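Local coordinates for protein carbonic anhydrase (Trichomonas vaginalis, PDB 6Y04) that probably catalyses the reversible hydration of carbon dioxide to hydrogencarbonate, using one zinc ion held in each subunit, at residues A104-L109 with S128-W133; G165-P170 with K174-I179; R149-R152 with L156-K159. All coordinates share one frame; numbering follows the deposited sequence.

In the fold
All three contacts touch the second subunit, yet they differ in kind. Contact 2 belongs to the sheet itself: residues 165-170 and 174-179 form a hairpin at its edge, partly buried and rich in backbone hydrogen bonds, and one face of it reaches a zinc ligand. Contacts 1 and 3 lie farther from the chain centre but are largely buried. In contact 1 two helices meet through methyl groups, with the polar work done at a helix start and by a shared aspartate. Contact 3 ties the end of helix 140-152 to the loop leading into the hairpin's first strand, adding an arginine and a bridging water to its apolar part.

Contact 1: residues A104-L109 with S128-W133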
ATOM      1  N   ALA A 104      14.852  -7.616   8.922  1.00 51.71           N
ATOM      2  CA  ALA A 104      14.973  -6.200   9.218  1.00 43.51           C
ATOM      3  C   ALA A 104      14.707  -6.001  10.705  1.00 39.67           C
ATOM      4  O   ALA A 104      13.789  -6.583  11.270  1.00 39.03           O
ATOM      5  CB  ALA A 104      14.008  -5.402   8.377  1.00 42.68           C
ATOM      6  N   SER A 105      15.539  -5.182  11.341  1.00 34.64           N
ATOM      7  CA  SER A 105      15.443  -4.945  12.770  1.00 30.74           C
ATOM      8  C   SER A 105      15.740  -3.475  13.031  1.00 28.29           C
ATOM      9  O   SER A 105      16.206  -2.778  12.135  1.00 27.50           O
ATOM     10  CB  SER A 105      16.396  -5.835  13.518  1.00 29.32           C
ATOM     11  OG  SER A 105      17.735  -5.466  13.243  1.00 29.82           O
ATOM     12  N   THR A 106      15.480  -3.018  14.262  1.00 26.12           N
ATOM     13  CA  THR A 106      15.779  -1.646  14.639  1.00 25.57           C
ATOM     14  C   THR A 106      17.291  -1.431  14.636  1.00 25.90           C
ATOM     15  O   THR A 106      17.766  -0.348  14.305  1.00 27.04           O
ATOM     16  CB  THR A 106      15.108  -1.244  15.962  1.00 25.03           C
ATOM     17  OG1 THR A 106      15.245  -2.323  16.884  1.00 24.53           O
ATOM     18  CG2 THR A 106      13.638  -0.927  15.807  1.00 23.16           C
ATOM     19  N   ASP A 107      18.038  -2.491  14.976  1.00 25.61           N
ATOM     20  CA  ASP A 107      19.489  -2.438  14.970  1.00 24.73           C
ATOM     21  C   ASP A 107      20.004  -2.181  13.559  1.00 23.57           C
ATOM     22  O   ASP A 107      20.794  -1.269  13.365  1.00 23.95           O
ATOM     23  CB  ASP A 107      20.083  -3.648  15.694  1.00 26.18           C
ATOM     24  CG  ASP A 107      20.011  -3.509  17.211  1.00 28.36           C
ATOM     25  OD1 ASP A 107      19.316  -2.589  17.693  1.00 29.92           O
ATOM     26  OD2 ASP A 107      20.663  -4.311  17.910  1.00 28.04           O
ATOM     27  N   SER A 108      19.540  -2.979  12.589  1.00 23.56           N
ATOM     28  CA  SER A 108      20.035  -2.922  11.219  1.00 22.83           C
ATOM     29  C   SER A 108      19.628  -1.605  10.558  1.00 22.15           C
ATOM     30  O   SER A 108      20.418  -0.997   9.842  1.00 20.44           O
ATOM     31  CB  SER A 108      19.591  -4.121  10.408  1.00 22.47           C
ATOM     32  OG  SER A 108      18.235  -4.005   9.999  1.00 21.68           O
ATOM     33  N   LEU A 109      18.399  -1.155  10.836  1.00 23.10           N
ATOM     34  CA  LEU A 109      17.924   0.104  10.284  1.00 23.58           C
ATOM     35  C   LEU A 109      18.676   1.257  10.936  1.00 23.49           C
ATOM     36  O   LEU A 109      19.036   2.215  10.254  1.00 22.10           O
ATOM     37  CB  LEU A 109      16.411   0.236  10.477  1.00 23.05           C
ATOM     38  CG  LEU A 109      15.555  -0.635   9.559  1.00 23.76           C
ATOM     39  CD1 LEU A 109      14.130  -0.679  10.058  1.00 24.49           C
ATOM     40  CD2 LEU A 109      15.587  -0.154   8.113  1.00 24.94           C
ATOM     41  N   SER A 128      11.715   2.688  19.801  1.00 32.73           N
ATOM     42  CA  SER A 128      10.704   1.891  20.476  1.00 34.47           C
ATOM     43  C   SER A 128       9.484   1.672  19.579  1.00 34.65           C
ATOM     44  O   SER A 128       9.015   0.542  19.423  1.00 32.10           O
ATOM     45  CB  SER A 128      10.332   2.517  21.779  1.00 36.02           C
ATOM     46  OG  SER A 128      10.059   1.501  22.727  1.00 39.00           O
ATOM     47  N   ASP A 129       8.989   2.766  18.983  1.00 35.24           N
ATOM     48  CA  ASP A 129       7.857   2.707  18.072  1.00 35.99           C
ATOM     49  C   ASP A 129       8.194   1.866  16.841  1.00 34.62           C
ATOM     50  O   ASP A 129       7.387   1.035  16.425  1.00 32.17           O
ATOM     51  CB  ASP A 129       7.372   4.106  17.683  1.00 37.29           C
ATOM     52  CG  ASP A 129       6.782   4.896  18.836  1.00 39.80           C
ATOM     53  OD1 ASP A 129       6.109   4.276  19.684  1.00 39.26           O
ATOM     54  OD2 ASP A 129       7.008   6.128  18.875  1.00 43.61           O
ATOM     55  N   LEU A 130       9.384   2.099  16.263  1.00 34.29           N
ATOM     56  CA  LEU A 130       9.815   1.439  15.036  1.00 34.39           C
ATOM     57  C   LEU A 130       9.850  -0.075  15.243  1.00 35.08           C
ATOM     58  O   LEU A 130       9.585  -0.834  14.310  1.00 34.26           O
ATOM     59  CB  LEU A 130      11.188   1.982  14.616  1.00 33.13           C
ATOM     60  CG  LEU A 130      11.768   1.432  13.308  1.00 32.01           C
ATOM     61  CD1 LEU A 130      10.835   1.680  12.134  1.00 31.01           C
ATOM     62  CD2 LEU A 130      13.142   2.019  13.017  1.00 31.90           C
ATOM     63  N   SER A 131      10.151  -0.479  16.484  1.00 35.13           N
ATOM     64  CA  SER A 131      10.281  -1.868  16.898  1.00 34.18           C
ATOM     65  C   SER A 131       9.002  -2.653  16.605  1.00 32.69           C
ATOM     66  O   SER A 131       9.045  -3.846  16.293  1.00 31.25           O
ATOM     67  CB  SER A 131      10.651  -1.931  18.358  1.00 34.12           C
ATOM     68  OG  SER A 131      10.484  -3.245  18.863  1.00 36.46           O
ATOM     69  N   LYS A 132       7.864  -1.958  16.691  1.00 32.14           N
ATOM     70  CA  LYS A 132       6.559  -2.591  16.598  1.00 33.73           C
ATOM     71  C   LYS A 132       6.293  -3.089  15.178  1.00 32.41           C
ATOM     72  O   LYS A 132       5.509  -4.014  14.991  1.00 30.63           O
ATOM     73  CB  LYS A 132       5.494  -1.661  17.179  1.00 36.64           C
ATOM     74  CG  LYS A 132       5.500  -1.656  18.706  1.00 39.00           C
ATOM     75  CD  LYS A 132       4.882  -0.436  19.345  1.00 42.88           C
ATOM     76  CE  LYS A 132       4.997  -0.469  20.855  1.00 44.38           C
ATOM     77  NZ  LYS A 132       4.349   0.709  21.482  1.00 48.20           N
ATOM     78  N   TRP A 133       6.988  -2.502  14.192  1.00 31.97           N
ATOM     79  CA  TRP A 133       6.864  -2.894  12.794  1.00 31.55           C
ATOM     80  C   TRP A 133       7.873  -3.982  12.425  1.00 33.59           C
ATOM     81  O   TRP A 133       7.518  -4.981  11.795  1.00 34.25           O
ATOM     82  CB  TRP A 133       7.025  -1.683  11.862  1.00 29.19           C
ATOM     83  CG  TRP A 133       5.795  -0.858  11.628  1.00 26.20           C
ATOM     84  CD1 TRP A 133       4.849  -1.047  10.662  1.00 24.81           C
ATOM     85  CD2 TRP A 133       5.403   0.328  12.345  1.00 25.30           C
ATOM     86  NE1 TRP A 133       3.888  -0.078  10.741  1.00 23.90           N
ATOM     87  CE2 TRP A 133       4.198   0.782  11.762  1.00 24.25           C
ATOM     88  CE3 TRP A 133       5.942   1.046  13.424  1.00 24.65           C
ATOM     89  CZ2 TRP A 133       3.524   1.913  12.230  1.00 23.49           C
ATOM     90  CZ3 TRP A 133       5.280   2.168  13.881  1.00 24.02           C
ATOM     91  CH2 TRP A 133       4.086   2.593  13.290  1.00 23.54           C
TER
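Thr106 and Ser131, in contact across the two helices, share one acceptor: Asp135 OD2 takes a hydrogen bond from Thr106 OG1 and a weak one from Ser131 OG. A second shared oxygen lies within 104-109, where Leu109 N and Ser108 OG both bond to Ser105 O from the same face of its carbonyl plane, Leu109 N at 3.0 Å. Ser105 is also the N-cap of the helix, since its OG accepts from Ser108 N at 3.1 Å in a nearly straight bond (164°). These bonds brace the first turn, from which Thr106 and Leu109 reach across.

The remainder is apolar. Thr106 has its OG1 between the backbone N and the carbonyl carbon (chi1 42°), a setting that leaves CG2 to point at the other helix. There the methyl rests on the backbone of Ser131, with CG2 3.6 Å from Ser131 N, and alongside Leu130, with CG2 3.9 Å from Leu130 CG. Leu130 extends with CG anti to its backbone N (chi1 -178°) and passes on from that methyl to Leu109; the two leucines touch through their ends, Leu109 CD1 lying 4.1 Å from Leu130 CD2. The second subunit closes over the same leucines, Tyr84 of that subunit packing on Leu109 and Leu72 of that subunit on Leu130.

The whole is a small helix-helix packing in which a serine-capped first turn, that of helix 106-115, lies against the last turns of helix 120-134 at the interface of the dimer.

Contact 2: residues G165-P170 with K174-I179; sequences GLLIHP and KVTTII
Leu167 and Ile178 meet at the apolar centre of this pairing, Leu167 CB lying 3.9 Å from Ile178 CG1, and Ile144 of helix 140-152 packs on the same leucine. On the other face of the sheet Ile168 and Val175 cross at an angle, with Ile168 CG1 3.9 Å from Val175 CG2. Val175 sets one methyl against each of two neighbours: CG1, anti to the backbone N (chi1 178°), lies over Leu166 CB, while CG2 serves Ile168. Ile168 also touches His96, a ligand of the zinc ion, so this face borders the metal site, the Ile168 side chain lying about 9 Å from the zinc.

Around these side chains the two strands form an antiparallel beta hairpin, the last two strands of the sheet, with 175-179 its outermost member within the chain. Leu167 and Thr176 are a hydrogen-bonded pair, Leu167 N giving to Thr176 O at 2.9 Å and Thr176 N giving back to Leu167 O at 2.8 Å. Toward the far end the register slips by one residue in a classic beta bulge. There Gly165 O receives both Ile178 N, at 2.7 Å, and Ile179 N, at 3.0 Å, the two donors arriving from one face of its carbonyl plane. The extra residue turns Ile178 in toward Gly165 and Leu167.

At the turn end a last backbone bond, His169 N to Lys174 O at 2.9 Å, closes the pairing. His169 ND1 accepts a hydrogen bond from Asp171 N, further along the connecting loop. Where the second strand begins, Val175 N bonds to Asn11 OD1 of the second subunit.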
ATOM      1  N   GLY A 165      -6.362 -15.256   4.980  1.00 14.82           N
ATOM      2  CA  GLY A 165      -4.918 -15.155   4.978  1.00 15.02           C
ATOM      3  C   GLY A 165      -4.323 -16.010   3.869  1.00 14.77           C
ATOM      4  O   GLY A 165      -4.644 -17.187   3.766  1.00 15.20           O
ATOM      5  N   LEU A 166      -3.479 -15.383   3.044  1.00 14.89           N
ATOM      6  CA  LEU A 166      -2.837 -16.060   1.931  1.00 15.21           C
ATOM      7  C   LEU A 166      -1.330 -15.852   2.014  1.00 15.79           C
ATOM      8  O   LEU A 166      -0.850 -14.873   2.585  1.00 15.69           O
ATOM      9  CB  LEU A 166      -3.375 -15.502   0.612  1.00 14.64           C
ATOM     10  CG  LEU A 166      -4.891 -15.566   0.425  1.00 14.84           C
ATOM     11  CD1 LEU A 166      -5.290 -14.973  -0.916  1.00 14.07           C
ATOM     12  CD2 LEU A 166      -5.411 -16.991   0.545  1.00 14.42           C
ATOM     13  N   LEU A 167      -0.609 -16.783   1.392  1.00 16.33           N
ATOM     14  CA  LEU A 167       0.826 -16.677   1.223  1.00 17.22           C
ATOM     15  C   LEU A 167       1.135 -16.847  -0.262  1.00 17.42           C
ATOM     16  O   LEU A 167       0.658 -17.789  -0.898  1.00 17.67           O
ATOM     17  CB  LEU A 167       1.502 -17.748   2.088  1.00 17.68           C
ATOM     18  CG  LEU A 167       3.010 -17.916   1.889  1.00 18.51           C
ATOM     19  CD1 LEU A 167       3.787 -16.890   2.700  1.00 18.70           C
ATOM     20  CD2 LEU A 167       3.451 -19.325   2.270  1.00 18.13           C
ATOM     21  N   ILE A 168       1.894 -15.889  -0.809  1.00 17.24           N
ATOM     22  CA  ILE A 168       2.350 -15.974  -2.185  1.00 16.67           C
ATOM     23  C   ILE A 168       3.867 -16.140  -2.181  1.00 16.79           C
ATOM     24  O   ILE A 168       4.563 -15.574  -1.336  1.00 16.29           O
ATOM     25  CB  ILE A 168       1.876 -14.771  -3.037  1.00 16.73           C
ATOM     26  CG1 ILE A 168       2.259 -14.928  -4.511  1.00 16.77           C
ATOM     27  CG2 ILE A 168       2.361 -13.444  -2.468  1.00 16.35           C
ATOM     28  CD1 ILE A 168       1.610 -13.934  -5.447  1.00 17.52           C
ATOM     29  N   HIS A 169       4.356 -16.942  -3.133  1.00 17.27           N
ATOM     30  CA  HIS A 169       5.783 -17.068  -3.373  1.00 17.46           C
ATOM     31  C   HIS A 169       6.227 -16.019  -4.389  1.00 17.60           C
ATOM     32  O   HIS A 169       5.729 -15.981  -5.514  1.00 18.49           O
ATOM     33  CB  HIS A 169       6.149 -18.494  -3.801  1.00 17.33           C
ATOM     34  CG  HIS A 169       7.625 -18.714  -3.772  1.00 18.15           C
ATOM     35  ND1 HIS A 169       8.493 -18.034  -4.619  1.00 18.24           N
ATOM     36  CD2 HIS A 169       8.398 -19.496  -2.988  1.00 17.68           C
ATOM     37  CE1 HIS A 169       9.732 -18.391  -4.357  1.00 17.76           C
ATOM     38  NE2 HIS A 169       9.697 -19.294  -3.370  1.00 17.88           N
ATOM     39  N   PRO A 170       7.206 -15.155  -4.048  1.00 17.90           N
ATOM     40  CA  PRO A 170       7.540 -14.011  -4.901  1.00 18.53           C
ATOM     41  C   PRO A 170       8.220 -14.361  -6.229  1.00 19.38           C
ATOM     42  O   PRO A 170       8.297 -13.517  -7.122  1.00 19.53           O
ATOM     43  CB  PRO A 170       8.421 -13.141  -3.992  1.00 18.23           C
ATOM     44  CG  PRO A 170       9.038 -14.112  -3.010  1.00 17.54           C
ATOM     45  CD  PRO A 170       8.031 -15.230  -2.831  1.00 17.11           C
ATOM     46  N   LYS A 174       3.110 -18.942  -6.659  1.00 21.00           N
ATOM     47  CA  LYS A 174       2.221 -19.917  -6.048  1.00 21.27           C
ATOM     48  C   LYS A 174       1.576 -19.317  -4.798  1.00 21.52           C
ATOM     49  O   LYS A 174       2.268 -18.803  -3.919  1.00 22.76           O
ATOM     50  CB  LYS A 174       2.984 -21.207  -5.725  1.00 21.55           C
ATOM     51  CG  LYS A 174       2.163 -22.309  -5.069  1.00 22.19           C
ATOM     52  CD  LYS A 174       2.955 -23.579  -4.847  1.00 23.17           C
ATOM     53  CE  LYS A 174       2.435 -24.366  -3.665  1.00 24.11           C
ATOM     54  NZ  LYS A 174       3.356 -25.475  -3.319  1.00 25.52           N
ATOM     55  N   VAL A 175       0.246 -19.393  -4.733  1.00 21.14           N
ATOM     56  CA  VAL A 175      -0.510 -18.890  -3.597  1.00 21.39           C
ATOM     57  C   VAL A 175      -1.026 -20.085  -2.800  1.00 22.07           C
ATOM     58  O   VAL A 175      -1.560 -21.034  -3.371  1.00 22.90           O
ATOM     59  CB  VAL A 175      -1.661 -17.968  -4.054  1.00 21.52           C
ATOM     60  CG1 VAL A 175      -2.497 -17.458  -2.885  1.00 20.76           C
ATOM     61  CG2 VAL A 175      -1.165 -16.807  -4.907  1.00 20.84           C
ATOM     62  N   THR A 176      -0.828 -20.049  -1.479  1.00 21.57           N
ATOM     63  CA  THR A 176      -1.376 -21.076  -0.607  1.00 21.02           C
ATOM     64  C   THR A 176      -2.249 -20.412   0.461  1.00 20.67           C
ATOM     65  O   THR A 176      -1.844 -19.421   1.062  1.00 21.28           O
ATOM     66  CB  THR A 176      -0.289 -22.007  -0.038  1.00 21.16           C
ATOM     67  OG1 THR A 176      -0.107 -21.772   1.359  1.00 22.39           O
ATOM     68  CG2 THR A 176       1.046 -21.932  -0.745  1.00 20.26           C
ATOM     69  N   THR A 177      -3.437 -20.982   0.694  1.00 19.73           N
ATOM     70  CA  THR A 177      -4.370 -20.522   1.708  1.00 18.86           C
ATOM     71  C   THR A 177      -3.802 -20.814   3.095  1.00 18.67           C
ATOM     72  O   THR A 177      -3.338 -21.917   3.361  1.00 19.24           O
ATOM     73  CB  THR A 177      -5.742 -21.171   1.485  1.00 18.65           C
ATOM     74  OG1 THR A 177      -6.147 -20.783   0.174  1.00 18.93           O
ATOM     75  CG2 THR A 177      -6.804 -20.756   2.477  1.00 18.18           C
ATOM     76  N   ILE A 178      -3.836 -19.806   3.968  1.00 17.94           N
ATOM     77  CA  ILE A 178      -3.380 -19.967   5.340  1.00 16.72           C
ATOM     78  C   ILE A 178      -4.593 -19.949   6.269  1.00 16.16           C
ATOM     79  O   ILE A 178      -4.766 -20.867   7.068  1.00 15.41           O
ATOM     80  CB  ILE A 178      -2.342 -18.887   5.704  1.00 16.31           C
ATOM     81  CG1 ILE A 178      -1.187 -18.830   4.697  1.00 15.83           C
ATOM     82  CG2 ILE A 178      -1.845 -19.068   7.130  1.00 16.01           C
ATOM     83  CD1 ILE A 178      -0.360 -20.101   4.590  1.00 15.26           C
ATOM     84  N   ILE A 179      -5.439 -18.915   6.138  1.00 16.01           N
ATOM     85  CA  ILE A 179      -6.674 -18.840   6.907  1.00 15.83           C
ATOM     86  C   ILE A 179      -7.858 -18.622   5.970  1.00 16.37           C
ATOM     87  O   ILE A 179      -7.828 -17.729   5.130  1.00 17.43           O
ATOM     88  CB  ILE A 179      -6.594 -17.760   8.006  1.00 15.43           C
ATOM     89  CG1 ILE A 179      -5.576 -18.137   9.083  1.00 15.43           C
ATOM     90  CG2 ILE A 179      -7.958 -17.497   8.626  1.00 14.83           C
ATOM     91  CD1 ILE A 179      -5.281 -17.028  10.075  1.00 15.42           C
TER

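Contact 3: residues R149-R152 with L156-K159; sequences RCVR and LIPK
Val151 and Ile157 make up the close-packed part of this contact, with Val151 CG1 3.4 Å from Ile157 CD1, short for two methyl groups and perhaps overdrawn at this resolution. The valine holds CG1 anti to its backbone N (chi1 180°), where it meets the tip of the isoleucine obliquely. Behind that tip, Ile157 CB and CG2 lie against the carbonyl of Val151, in the last turn of the helix.

The other half is polar, held by one bent bond and a bridging water rather than by close packing. Arg152 starts away from the loop, but bends in its chi2 (35°) and chi3 bring the guanidinium back to the carbonyls of Pro158 and Lys159. NH1 bonds to Pro158 O at 3.2 Å, with an angle of 145° at the hydrogen and the oxygen tilted somewhat from the guanidinium plane. Lys159 O lies over one face of the group, 3.5 Å from Arg152 NH2 but at a poor angle for bonding; the firmer partner of NH2 is Ile161 O. A water in the guanidinium plane accepts from Arg152 NH1 at 2.8 Å and donates to Ile157 O at 2.6 Å and to Arg152 O. It thereby ties a carbonyl at the helix end to the loop. Exposed Lys159 bends round on the outer side, its NZ 3.8 Å from Arg152 O.

Helix 74-85 backs the apolar half, Leu79 packing on Val151 and Leu80 on Ile157. Ile163 of strand 163-168 touches Val151 and Arg152, so the contact sits where helix 140-152 ends and the chain turns toward the sheet.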
ATOM      1  N   ARG A 149      -5.697 -11.836  12.683  1.00 23.92           N
ATOM      2  CA  ARG A 149      -6.284 -11.756  14.013  1.00 26.37           C
ATOM      3  C   ARG A 149      -6.558 -10.299  14.381  1.00 24.77           C
ATOM      4  O   ARG A 149      -7.626  -9.990  14.898  1.00 23.63           O
ATOM      5  CB  ARG A 149      -5.408 -12.462  15.052  1.00 29.14           C
ATOM      6  CG  ARG A 149      -6.121 -12.727  16.369  1.00 33.01           C
ATOM      7  CD  ARG A 149      -5.179 -13.000  17.532  1.00 36.51           C
ATOM      8  NE  ARG A 149      -3.894 -12.331  17.352  1.00 40.79           N
ATOM      9  CZ  ARG A 149      -3.447 -11.294  18.061  1.00 42.86           C
ATOM     10  NH1 ARG A 149      -4.158 -10.798  19.064  1.00 41.19           N
ATOM     11  NH2 ARG A 149      -2.263 -10.774  17.784  1.00 41.97           N
ATOM     12  N   CYS A 150      -5.597  -9.410  14.099  1.00 25.44           N
ATOM     13  CA  CYS A 150      -5.691  -8.020  14.529  1.00 25.97           C
ATOM     14  C   CYS A 150      -6.782  -7.270  13.765  1.00 25.15           C
ATOM     15  O   CYS A 150      -7.407  -6.370  14.316  1.00 25.73           O
ATOM     16  CB  CYS A 150      -4.356  -7.287  14.433  1.00 26.41           C
ATOM     17  SG  CYS A 150      -3.199  -7.758  15.751  1.00 30.52           S
ATOM     18  N   VAL A 151      -7.004  -7.637  12.501  1.00 24.46           N
ATOM     19  CA  VAL A 151      -8.095  -7.053  11.741  1.00 25.01           C
ATOM     20  C   VAL A 151      -9.419  -7.549  12.322  1.00 26.13           C
ATOM     21  O   VAL A 151     -10.338  -6.762  12.536  1.00 24.64           O
ATOM     22  CB  VAL A 151      -7.964  -7.323  10.230  1.00 23.96           C
ATOM     23  CG1 VAL A 151      -9.110  -6.699   9.442  1.00 23.47           C
ATOM     24  CG2 VAL A 151      -6.633  -6.829   9.689  1.00 23.01           C
ATOM     25  N   ARG A 152      -9.487  -8.856  12.610  1.00 28.16           N
ATOM     26  CA  ARG A 152     -10.681  -9.483  13.163  1.00 30.12           C
ATOM     27  C   ARG A 152     -11.106  -8.790  14.460  1.00 30.95           C
ATOM     28  O   ARG A 152     -12.270  -8.428  14.615  1.00 31.74           O
ATOM     29  CB  ARG A 152     -10.466 -10.993  13.321  1.00 30.74           C
ATOM     30  CG  ARG A 152     -11.625 -11.754  13.951  1.00 31.03           C
ATOM     31  CD  ARG A 152     -12.996 -11.212  13.575  1.00 31.37           C
ATOM     32  NE  ARG A 152     -13.499 -11.643  12.275  1.00 30.33           N
ATOM     33  CZ  ARG A 152     -14.143 -10.866  11.409  1.00 28.36           C
ATOM     34  NH1 ARG A 152     -14.348  -9.584  11.666  1.00 27.01           N
ATOM     35  NH2 ARG A 152     -14.563 -11.377  10.270  1.00 28.87           N
ATOM     36  N   LEU A 156     -13.754  -1.636  14.916  1.00 27.07           N
ATOM     37  CA  LEU A 156     -14.343  -0.813  13.875  1.00 25.42           C
ATOM     38  C   LEU A 156     -14.709  -1.674  12.665  1.00 24.83           C
ATOM     39  O   LEU A 156     -15.305  -1.173  11.716  1.00 23.74           O
ATOM     40  CB  LEU A 156     -13.363   0.295  13.481  1.00 25.12           C
ATOM     41  CG  LEU A 156     -13.014   1.332  14.550  1.00 24.62           C
ATOM     42  CD1 LEU A 156     -12.422   2.574  13.908  1.00 24.71           C
ATOM     43  CD2 LEU A 156     -14.223   1.702  15.396  1.00 24.68           C
ATOM     44  N   ILE A 157     -14.354  -2.965  12.702  1.00 24.36           N
ATOM     45  CA  ILE A 157     -14.545  -3.832  11.550  1.00 24.63           C
ATOM     46  C   ILE A 157     -15.655  -4.841  11.839  1.00 25.43           C
ATOM     47  O   ILE A 157     -15.571  -5.611  12.796  1.00 25.73           O
ATOM     48  CB  ILE A 157     -13.211  -4.467  11.099  1.00 23.63           C
ATOM     49  CG1 ILE A 157     -12.350  -3.422  10.388  1.00 23.67           C
ATOM     50  CG2 ILE A 157     -13.445  -5.681  10.210  1.00 23.04           C
ATOM     51  CD1 ILE A 157     -10.970  -3.884  10.051  1.00 23.92           C
ATOM     52  N   PRO A 158     -16.726  -4.869  11.006  1.00 26.02           N
ATOM     53  CA  PRO A 158     -17.909  -5.691  11.276  1.00 26.43           C
ATOM     54  C   PRO A 158     -17.552  -7.173  11.323  1.00 26.93           C
ATOM     55  O   PRO A 158     -16.601  -7.596  10.673  1.00 27.93           O
ATOM     56  CB  PRO A 158     -18.831  -5.435  10.075  1.00 25.25           C
ATOM     57  CG  PRO A 158     -18.334  -4.147   9.472  1.00 25.21           C
ATOM     58  CD  PRO A 158     -16.846  -4.115   9.750  1.00 25.61           C
ATOM     59  N   LYS A 159     -18.339  -7.946  12.079  1.00 28.70           N
ATOM     60  CA  LYS A 159     -18.110  -9.370  12.271  1.00 28.84           C
ATOM     61  C   LYS A 159     -18.474 -10.156  11.012  1.00 27.61           C
ATOM     62  O   LYS A 159     -18.013 -11.283  10.831  1.00 26.08           O
ATOM     63  CB  LYS A 159     -18.884  -9.861  13.499  1.00 29.82           C
ATOM     64  CG  LYS A 159     -18.478  -9.197  14.811  1.00 33.25           C
ATOM     65  CD  LYS A 159     -17.005  -9.374  15.143  1.00 33.93           C
ATOM     66  CE  LYS A 159     -16.631  -8.939  16.544  1.00 34.13           C
ATOM     67  NZ  LYS A 159     -15.237  -9.339  16.861  1.00 34.12           N
TER
HETATM   68  O   HOH W   1     -14.548  -7.772  13.726  1.00 15.52           O